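Long-range contacts in ORF48 (Lactococcus phage TP901-1, PDB 3UH8), which probably serves as a structural component of the phage baseplate, through which the phage adheres to its host: residues Thr2-Thr7 against Gly18-Arg23; Gly92-Tyr97 against Phe117-Glu122. All blocks are in the same frame, centred on the assembly; numbering follows the deposited sequence.

Contact 1. Residues Thr2-Thr7 against Gly18-Arg23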
ATOM      1  N   THR A   2       7.364   9.891 -10.145  1.00 30.56           N
ATOM      2  CA  THR A   2       6.593   8.847 -10.830  1.00 30.05           C
ATOM      3  C   THR A   2       5.482   8.255  -9.970  1.00 32.69           C
ATOM      4  O   THR A   2       5.606   8.203  -8.744  1.00 32.48           O
ATOM      5  CB  THR A   2       7.510   7.761 -11.411  1.00 38.67           C
ATOM      6  OG1 THR A   2       8.344   7.235 -10.377  1.00 38.59           O
ATOM      7  CG2 THR A   2       8.344   8.266 -12.572  1.00 37.61           C
ATOM      8  N   GLU A   3       4.394   7.808 -10.624  1.00 28.04           N
ATOM      9  CA  GLU A   3       3.235   7.196  -9.971  1.00 27.35           C
ATOM     10  C   GLU A   3       2.900   5.833 -10.569  1.00 30.72           C
ATOM     11  O   GLU A   3       3.040   5.637 -11.779  1.00 30.19           O
ATOM     12  CB  GLU A   3       2.015   8.130 -10.010  1.00 28.57           C
ATOM     13  CG  GLU A   3       2.116   9.303  -9.049  1.00 38.02           C
ATOM     14  CD  GLU A   3       0.998  10.321  -9.158  1.00 52.42           C
ATOM     15  OE1 GLU A   3       0.869  10.958 -10.229  1.00 42.67           O
ATOM     16  OE2 GLU A   3       0.275  10.513  -8.153  1.00 45.38           O
ATOM     17  N   HIS A   4       2.462   4.888  -9.714  1.00 26.86           N
ATOM     18  CA  HIS A   4       2.112   3.527 -10.120  1.00 26.49           C
ATOM     19  C   HIS A   4       0.704   3.156  -9.660  1.00 30.45           C
ATOM     20  O   HIS A   4       0.485   2.922  -8.469  1.00 30.33           O
ATOM     21  CB  HIS A   4       3.167   2.512  -9.637  1.00 26.86           C
ATOM     22  CG  HIS A   4       4.552   2.809 -10.122  1.00 29.87           C
ATOM     23  ND1 HIS A   4       5.070   2.195 -11.248  1.00 31.37           N
ATOM     24  CD2 HIS A   4       5.476   3.664  -9.626  1.00 31.51           C
ATOM     25  CE1 HIS A   4       6.292   2.685 -11.392  1.00 30.71           C
ATOM     26  NE2 HIS A   4       6.577   3.576 -10.438  1.00 31.18           N
ATOM     27  N   PHE A   5      -0.259   3.136 -10.605  1.00 26.79           N
ATOM     28  CA  PHE A   5      -1.661   2.833 -10.312  1.00 26.23           C
ATOM     29  C   PHE A   5      -2.019   1.357 -10.377  1.00 29.37           C
ATOM     30  O   PHE A   5      -1.788   0.705 -11.397  1.00 28.43           O
ATOM     31  CB  PHE A   5      -2.621   3.670 -11.168  1.00 28.04           C
ATOM     32  CG  PHE A   5      -4.085   3.496 -10.826  1.00 29.62           C
ATOM     33  CD1 PHE A   5      -4.616   4.040  -9.664  1.00 32.66           C
ATOM     34  CD2 PHE A   5      -4.934   2.794 -11.671  1.00 31.54           C
ATOM     35  CE1 PHE A   5      -5.969   3.874  -9.346  1.00 33.55           C
ATOM     36  CE2 PHE A   5      -6.287   2.634 -11.357  1.00 34.28           C
ATOM     37  CZ  PHE A   5      -6.796   3.174 -10.197  1.00 32.39           C
ATOM     38  N   ILE A   6      -2.619   0.851  -9.284  1.00 26.22           N
ATOM     39  CA  ILE A   6      -3.087  -0.529  -9.112  1.00 26.17           C
ATOM     40  C   ILE A   6      -4.398  -0.568  -8.312  1.00 30.98           C
ATOM     41  O   ILE A   6      -4.662   0.335  -7.516  1.00 30.21           O
ATOM     42  CB  ILE A   6      -2.012  -1.475  -8.487  1.00 29.04           C
ATOM     43  CG1 ILE A   6      -1.488  -0.962  -7.122  1.00 29.38           C
ATOM     44  CG2 ILE A   6      -0.879  -1.804  -9.475  1.00 29.42           C
ATOM     45  CD1 ILE A   6      -0.872  -2.028  -6.247  1.00 36.46           C
ATOM     46  N   THR A   7      -5.202  -1.623  -8.517  1.00 28.41           N
ATOM     47  CA  THR A   7      -6.462  -1.838  -7.804  1.00 28.57           C
ATOM     48  C   THR A   7      -6.257  -3.012  -6.839  1.00 33.31           C
ATOM     49  O   THR A   7      -5.935  -4.117  -7.280  1.00 32.65           O
ATOM     50  CB  THR A   7      -7.620  -2.069  -8.795  1.00 37.64           C
ATOM     51  OG1 THR A   7      -7.578  -1.075  -9.820  1.00 38.32           O
ATOM     52  CG2 THR A   7      -8.981  -2.053  -8.116  1.00 35.79           C
ATOM     53  N   GLY A  18      -1.380  -4.818 -11.972  1.00 35.63           N
ATOM     54  CA  GLY A  18      -0.333  -4.290 -12.843  1.00 34.93           C
ATOM     55  C   GLY A  18       1.015  -4.371 -12.154  1.00 37.79           C
ATOM     56  O   GLY A  18       1.089  -4.259 -10.927  1.00 37.44           O
ATOM     57  N   ILE A  19       2.080  -4.619 -12.926  1.00 33.27           N
ATOM     58  CA  ILE A  19       3.422  -4.773 -12.364  1.00 32.55           C
ATOM     59  C   ILE A  19       4.080  -3.434 -12.013  1.00 35.03           C
ATOM     60  O   ILE A  19       4.444  -2.666 -12.905  1.00 34.33           O
ATOM     61  CB  ILE A  19       4.317  -5.750 -13.185  1.00 35.67           C
ATOM     62  CG1 ILE A  19       3.620  -7.132 -13.320  1.00 36.22           C
ATOM     63  CG2 ILE A  19       5.711  -5.889 -12.547  1.00 36.15           C
ATOM     64  CD1 ILE A  19       4.243  -8.123 -14.301  1.00 43.66           C
ATOM     65  N   VAL A  20       4.213  -3.167 -10.699  1.00 30.93           N
ATOM     66  CA  VAL A  20       4.833  -1.954 -10.160  1.00 30.38           C
ATOM     67  C   VAL A  20       6.347  -2.156 -10.144  1.00 33.19           C
ATOM     68  O   VAL A  20       6.836  -3.052  -9.455  1.00 32.53           O
ATOM     69  CB  VAL A  20       4.271  -1.572  -8.759  1.00 34.30           C
ATOM     70  CG1 VAL A  20       5.060  -0.425  -8.126  1.00 33.99           C
ATOM     71  CG2 VAL A  20       2.790  -1.218  -8.839  1.00 34.12           C
ATOM     72  N   LYS A  21       7.079  -1.332 -10.910  1.00 29.48           N
ATOM     73  CA  LYS A  21       8.538  -1.400 -10.996  1.00 29.17           C
ATOM     74  C   LYS A  21       9.180  -0.116 -10.480  1.00 32.20           C
ATOM     75  O   LYS A  21       9.203   0.900 -11.181  1.00 32.06           O
ATOM     76  CB  LYS A  21       9.003  -1.742 -12.422  1.00 31.83           C
ATOM     77  CG  LYS A  21       8.618  -3.145 -12.862  1.00 46.79           C
ATOM     78  CD  LYS A  21       9.098  -3.457 -14.262  1.00 56.89           C
ATOM     79  CE  LYS A  21       8.821  -4.894 -14.623  1.00 68.98           C
ATOM     80  NZ  LYS A  21       9.291  -5.215 -15.993  1.00 79.66           N
ATOM     81  N   LEU A  22       9.675  -0.162  -9.235  1.00 27.80           N
ATOM     82  CA  LEU A  22      10.310   0.982  -8.581  1.00 27.38           C
ATOM     83  C   LEU A  22      11.829   0.994  -8.793  1.00 31.58           C
ATOM     84  O   LEU A  22      12.409  -0.026  -9.170  1.00 30.43           O
ATOM     85  CB  LEU A  22       9.955   1.032  -7.078  1.00 27.19           C
ATOM     86  CG  LEU A  22       8.465   1.055  -6.683  1.00 31.49           C
ATOM     87  CD1 LEU A  22       8.304   1.043  -5.177  1.00 31.50           C
ATOM     88  CD2 LEU A  22       7.744   2.267  -7.249  1.00 33.81           C
ATOM     89  N   ARG A  23      12.462   2.161  -8.582  1.00 29.37           N
ATOM     90  CA  ARG A  23      13.906   2.345  -8.733  1.00 29.83           C
ATOM     91  C   ARG A  23      14.546   2.613  -7.385  1.00 34.37           C
ATOM     92  O   ARG A  23      14.130   3.520  -6.662  1.00 33.68           O
ATOM     93  CB  ARG A  23      14.233   3.448  -9.746  1.00 30.88           C
ATOM     94  CG  ARG A  23      13.979   3.029 -11.190  1.00 43.50           C
ATOM     95  CD  ARG A  23      13.876   4.221 -12.120  1.00 57.35           C
ATOM     96  NE  ARG A  23      12.779   5.109 -11.737  1.00 68.58           N
ATOM     97  CZ  ARG A  23      11.996   5.756 -12.595  1.00 84.83           C
ATOM     98  NH1 ARG A  23      12.173   5.621 -13.901  1.00 73.36           N
ATOM     99  NH2 ARG A  23      11.024   6.538 -12.147  1.00 72.52           N
TER
HETATM  100  O   HOH W   1      10.686   8.770 -10.036  1.00 44.35           O
HETATM  101  O   HOH W   2      -3.067  -2.341 -12.401  1.00 42.68           O
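T2 and R23 meet at a water: T2 OG1 donates to it at 2.8 Å, and R23 NH2 adds a weak bond to the same oxygen. This is one end of a contact in an immunoglobulin-like beta domain, where the segments 2-7 and 21-23 run roughly antiparallel, 157° between their directions, their axes 8.8 Å apart at closest approach. Side chains rather than backbone bonds fill the interval; strand 2-9 and strand 21-23 take their hydrogen bonds from other neighbours, 30-38 and 112-122. The R23 chain is bent at chi3; the edge of its guanidinium, through NH2, meets T2 CG2, while R23 NE forms a salt bridge with D26. H4 is the middle of the contact. Its CG sits beside the backbone N, anti to the carbonyl carbon (chi1 -57°), and the ring meets three residues. V20 CG1 lies off-centre, 4.2 Å from the centroid of the H4 ring, in a CH-pi contact. L22 CD2 reaches H4 CD2 at 3.6 Å, and K21 O approaches H4 CE1 at 3.4 Å. The buried side chains of I6 and V20 cross at about a right angle and touch through their CG2 methyls, 3.8 Å apart. At the far end a second water takes a bond from G18 N at 3.0 Å and gives a weak one to F5 O, while I6 CG2 rests 3.5 Å from G18 O.

Contact 2. Residues Gly92-Tyr97 against Phe117-Glu122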
ATOM      1  N   GLY A  92      14.687  -6.319  -5.771  1.00 27.15           N
ATOM      2  CA  GLY A  92      14.045  -7.545  -6.221  1.00 27.07           C
ATOM      3  C   GLY A  92      12.562  -7.531  -5.932  1.00 31.10           C
ATOM      4  O   GLY A  92      11.949  -6.460  -5.884  1.00 30.69           O
ATOM      5  N   ARG A  93      11.975  -8.722  -5.734  1.00 27.38           N
ATOM      6  CA  ARG A  93      10.547  -8.835  -5.468  1.00 27.12           C
ATOM      7  C   ARG A  93      10.190  -8.605  -4.002  1.00 29.90           C
ATOM      8  O   ARG A  93      10.677  -9.308  -3.114  1.00 29.30           O
ATOM      9  CB  ARG A  93       9.963 -10.150  -6.011  1.00 28.62           C
ATOM     10  CG  ARG A  93       8.454 -10.078  -6.181  1.00 41.63           C
ATOM     11  CD  ARG A  93       7.863 -11.272  -6.898  1.00 54.58           C
ATOM     12  NE  ARG A  93       6.403 -11.226  -6.816  1.00 65.53           N
ATOM     13  CZ  ARG A  93       5.570 -11.969  -7.538  1.00 82.97           C
ATOM     14  NH1 ARG A  93       6.038 -12.820  -8.437  1.00 71.54           N
ATOM     15  NH2 ARG A  93       4.259 -11.847  -7.381  1.00 71.85           N
ATOM     16  N   ASN A  94       9.327  -7.606  -3.767  1.00 25.58           N
ATOM     17  CA  ASN A  94       8.842  -7.225  -2.444  1.00 25.03           C
ATOM     18  C   ASN A  94       7.373  -7.588  -2.282  1.00 28.36           C
ATOM     19  O   ASN A  94       6.622  -7.563  -3.258  1.00 27.91           O
ATOM     20  CB  ASN A  94       9.029  -5.728  -2.225  1.00 24.45           C
ATOM     21  CG  ASN A  94      10.456  -5.307  -2.007  1.00 40.31           C
ATOM     22  OD1 ASN A  94      10.891  -5.088  -0.875  1.00 32.20           O
ATOM     23  ND2 ASN A  94      11.212  -5.159  -3.085  1.00 31.03           N
ATOM     24  N   GLU A  95       6.967  -7.909  -1.046  1.00 24.47           N
ATOM     25  CA  GLU A  95       5.592  -8.260  -0.698  1.00 24.13           C
ATOM     26  C   GLU A  95       5.098  -7.306   0.388  1.00 27.87           C
ATOM     27  O   GLU A  95       5.776  -7.125   1.401  1.00 27.39           O
ATOM     28  CB  GLU A  95       5.509  -9.727  -0.237  1.00 25.45           C
ATOM     29  CG  GLU A  95       4.097 -10.206   0.072  1.00 36.15           C
ATOM     30  CD  GLU A  95       3.911 -11.699   0.279  1.00 53.09           C
ATOM     31  OE1 GLU A  95       2.779 -12.103   0.630  1.00 45.30           O
ATOM     32  OE2 GLU A  95       4.879 -12.467   0.071  1.00 46.56           O
ATOM     33  N   ALA A  96       3.928  -6.682   0.161  1.00 24.68           N
ATOM     34  CA  ALA A  96       3.329  -5.722   1.095  1.00 24.44           C
ATOM     35  C   ALA A  96       1.799  -5.770   1.093  1.00 28.02           C
ATOM     36  O   ALA A  96       1.206  -6.439   0.246  1.00 27.39           O
ATOM     37  CB  ALA A  96       3.812  -4.312   0.774  1.00 25.16           C
ATOM     38  N   TYR A  97       1.167  -5.062   2.053  1.00 24.47           N
ATOM     39  CA  TYR A  97      -0.287  -4.953   2.191  1.00 24.05           C
ATOM     40  C   TYR A  97      -0.689  -3.643   2.890  1.00 27.50           C
ATOM     41  O   TYR A  97       0.126  -3.048   3.596  1.00 26.75           O
ATOM     42  CB  TYR A  97      -0.887  -6.196   2.894  1.00 24.98           C
ATOM     43  CG  TYR A  97      -0.718  -6.232   4.399  1.00 26.26           C
ATOM     44  CD1 TYR A  97      -1.732  -5.789   5.244  1.00 28.05           C
ATOM     45  CD2 TYR A  97       0.432  -6.761   4.981  1.00 26.88           C
ATOM     46  CE1 TYR A  97      -1.590  -5.834   6.630  1.00 28.51           C
ATOM     47  CE2 TYR A  97       0.576  -6.830   6.367  1.00 27.74           C
ATOM     48  CZ  TYR A  97      -0.435  -6.354   7.187  1.00 35.20           C
ATOM     49  OH  TYR A  97      -0.315  -6.390   8.551  1.00 36.09           O
ATOM     50  N   PHE A 117       0.119  -8.089  -1.916  1.00 25.82           N
ATOM     51  CA  PHE A 117       0.437  -7.836  -3.309  1.00 24.73           C
ATOM     52  C   PHE A 117       1.944  -7.714  -3.413  1.00 28.06           C
ATOM     53  O   PHE A 117       2.624  -7.500  -2.402  1.00 27.39           O
ATOM     54  CB  PHE A 117      -0.262  -6.562  -3.817  1.00 26.20           C
ATOM     55  CG  PHE A 117       0.277  -5.254  -3.284  1.00 27.40           C
ATOM     56  CD1 PHE A 117      -0.170  -4.742  -2.073  1.00 30.08           C
ATOM     57  CD2 PHE A 117       1.206  -4.517  -4.010  1.00 29.21           C
ATOM     58  CE1 PHE A 117       0.331  -3.533  -1.579  1.00 30.87           C
ATOM     59  CE2 PHE A 117       1.705  -3.308  -3.516  1.00 31.88           C
ATOM     60  CZ  PHE A 117       1.261  -2.822  -2.305  1.00 29.97           C
ATOM     61  N   HIS A 118       2.462  -7.822  -4.630  1.00 24.71           N
ATOM     62  CA  HIS A 118       3.888  -7.713  -4.857  1.00 24.35           C
ATOM     63  C   HIS A 118       4.242  -6.528  -5.722  1.00 27.96           C
ATOM     64  O   HIS A 118       3.458  -6.126  -6.581  1.00 27.58           O
ATOM     65  CB  HIS A 118       4.430  -8.998  -5.486  1.00 25.11           C
ATOM     66  CG  HIS A 118       4.441 -10.175  -4.560  1.00 28.60           C
ATOM     67  ND1 HIS A 118       3.343 -11.010  -4.448  1.00 30.44           N
ATOM     68  CD2 HIS A 118       5.432 -10.647  -3.769  1.00 30.36           C
ATOM     69  CE1 HIS A 118       3.692 -11.945  -3.579  1.00 29.84           C
ATOM     70  NE2 HIS A 118       4.943 -11.770  -3.146  1.00 30.10           N
ATOM     71  N   TYR A 119       5.441  -5.981  -5.495  1.00 24.44           N
ATOM     72  CA  TYR A 119       6.033  -4.905  -6.278  1.00 24.13           C
ATOM     73  C   TYR A 119       7.520  -5.193  -6.446  1.00 29.59           C
ATOM     74  O   TYR A 119       8.117  -5.868  -5.601  1.00 29.50           O
ATOM     75  CB  TYR A 119       5.742  -3.508  -5.691  1.00 24.55           C
ATOM     76  CG  TYR A 119       6.465  -3.166  -4.406  1.00 24.89           C
ATOM     77  CD1 TYR A 119       7.683  -2.494  -4.424  1.00 26.70           C
ATOM     78  CD2 TYR A 119       5.889  -3.438  -3.167  1.00 25.09           C
ATOM     79  CE1 TYR A 119       8.336  -2.143  -3.242  1.00 26.86           C
ATOM     80  CE2 TYR A 119       6.530  -3.087  -1.978  1.00 25.59           C
ATOM     81  CZ  TYR A 119       7.754  -2.437  -2.022  1.00 31.41           C
ATOM     82  OH  TYR A 119       8.403  -2.107  -0.861  1.00 31.00           O
ATOM     83  N   ILE A 120       8.111  -4.718  -7.543  1.00 27.29           N
ATOM     84  CA  ILE A 120       9.525  -4.961  -7.819  1.00 27.58           C
ATOM     85  C   ILE A 120      10.392  -3.715  -7.700  1.00 31.93           C
ATOM     86  O   ILE A 120      10.085  -2.694  -8.312  1.00 31.43           O
ATOM     87  CB  ILE A 120       9.770  -5.814  -9.116  1.00 30.98           C
ATOM     88  CG1 ILE A 120      11.157  -5.568  -9.753  1.00 31.53           C
ATOM     89  CG2 ILE A 120       8.655  -5.661 -10.150  1.00 31.86           C
ATOM     90  CD1 ILE A 120      11.912  -6.805 -10.101  1.00 39.91           C
ATOM     91  N   VAL A 121      11.467  -3.802  -6.904  1.00 29.08           N
ATOM     92  CA  VAL A 121      12.426  -2.715  -6.796  1.00 28.99           C
ATOM     93  C   VAL A 121      13.584  -3.095  -7.708  1.00 33.20           C
ATOM     94  O   VAL A 121      14.200  -4.148  -7.531  1.00 32.91           O
ATOM     95  CB  VAL A 121      12.901  -2.366  -5.362  1.00 33.00           C
ATOM     96  CG1 VAL A 121      13.875  -1.189  -5.395  1.00 32.76           C
ATOM     97  CG2 VAL A 121      11.724  -2.042  -4.449  1.00 32.89           C
ATOM     98  N   GLU A 122      13.825  -2.264  -8.719  1.00 30.13           N
ATOM     99  CA  GLU A 122      14.889  -2.464  -9.697  1.00 30.22           C
ATOM    100  C   GLU A 122      16.055  -1.528  -9.426  1.00 34.53           C
ATOM    101  O   GLU A 122      15.909  -0.527  -8.722  1.00 33.99           O
ATOM    102  CB  GLU A 122      14.356  -2.259 -11.123  1.00 31.70           C
ATOM    103  CG  GLU A 122      13.537  -3.433 -11.631  1.00 43.57           C
ATOM    104  CD  GLU A 122      12.894  -3.298 -12.998  1.00 66.82           C
ATOM    105  OE1 GLU A 122      12.987  -2.210 -13.612  1.00 65.27           O
ATOM    106  OE2 GLU A 122      12.285  -4.291 -13.454  1.00 61.01           O
TER
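The H118 ring has R93 NE over one face and E95 CG over the opposite one; R93, its chain extended from CG to NE, brings NE within 3.2 Å of H118 CG, with the guanidinium plane turned 83° to the ring. From E95's side, OE2 sits above the ring plane and takes a weak hydrogen bond from H118 NE2 at 3.3 Å, whereas E95 OE1 bonds T116. On the other side of this antiparallel strand pair of the immunoglobulin fold, N94 CB makes a CH-pi contact over the face of Y119, 3.6 Å from its centroid, and A96 CB stands at the ring edge. The planes of the N94 amide and the Y119 ring are 12° apart, nearly parallel; N94 ND2 donates to F90 O and packs on V121 CG2 at 3.4 Å. Y119 OH binds A87 O. The backbones of N94 with Y119 and A96 with F117 exchange paired hydrogen bonds, A96 N to F117 O being nearly straight at 172°. The chemistry thus differs by face: N94, A96, F117, Y119 and V121 form a largely buried side, while on the other H118 lies between opposite charges; E95 would be expected to favour a protonated imidazole and R93 to disfavour it.

How the contacts relate
Both segments of contact 1 precede those of contact 2 in the sequence, and the centres of the two contacts are about 10 Å apart. They meet through strand 21-23, which lies parallel to strand 112-122: L22 N faces I120 O and L22 O faces E122 N, each at 2.7 Å and each a probable hydrogen bond. Strand 112-122 in turn pairs antiparallel with 92-103, so contact 2 is a bonded strand pair while contact 1 spans two strands held by different partners. L22 also links the contacts by packing, its CD1 3.7 Å from Y119 CD1. The N-terminal part of the domain is thereby tied to its last strand within one immunoglobulin-like fold.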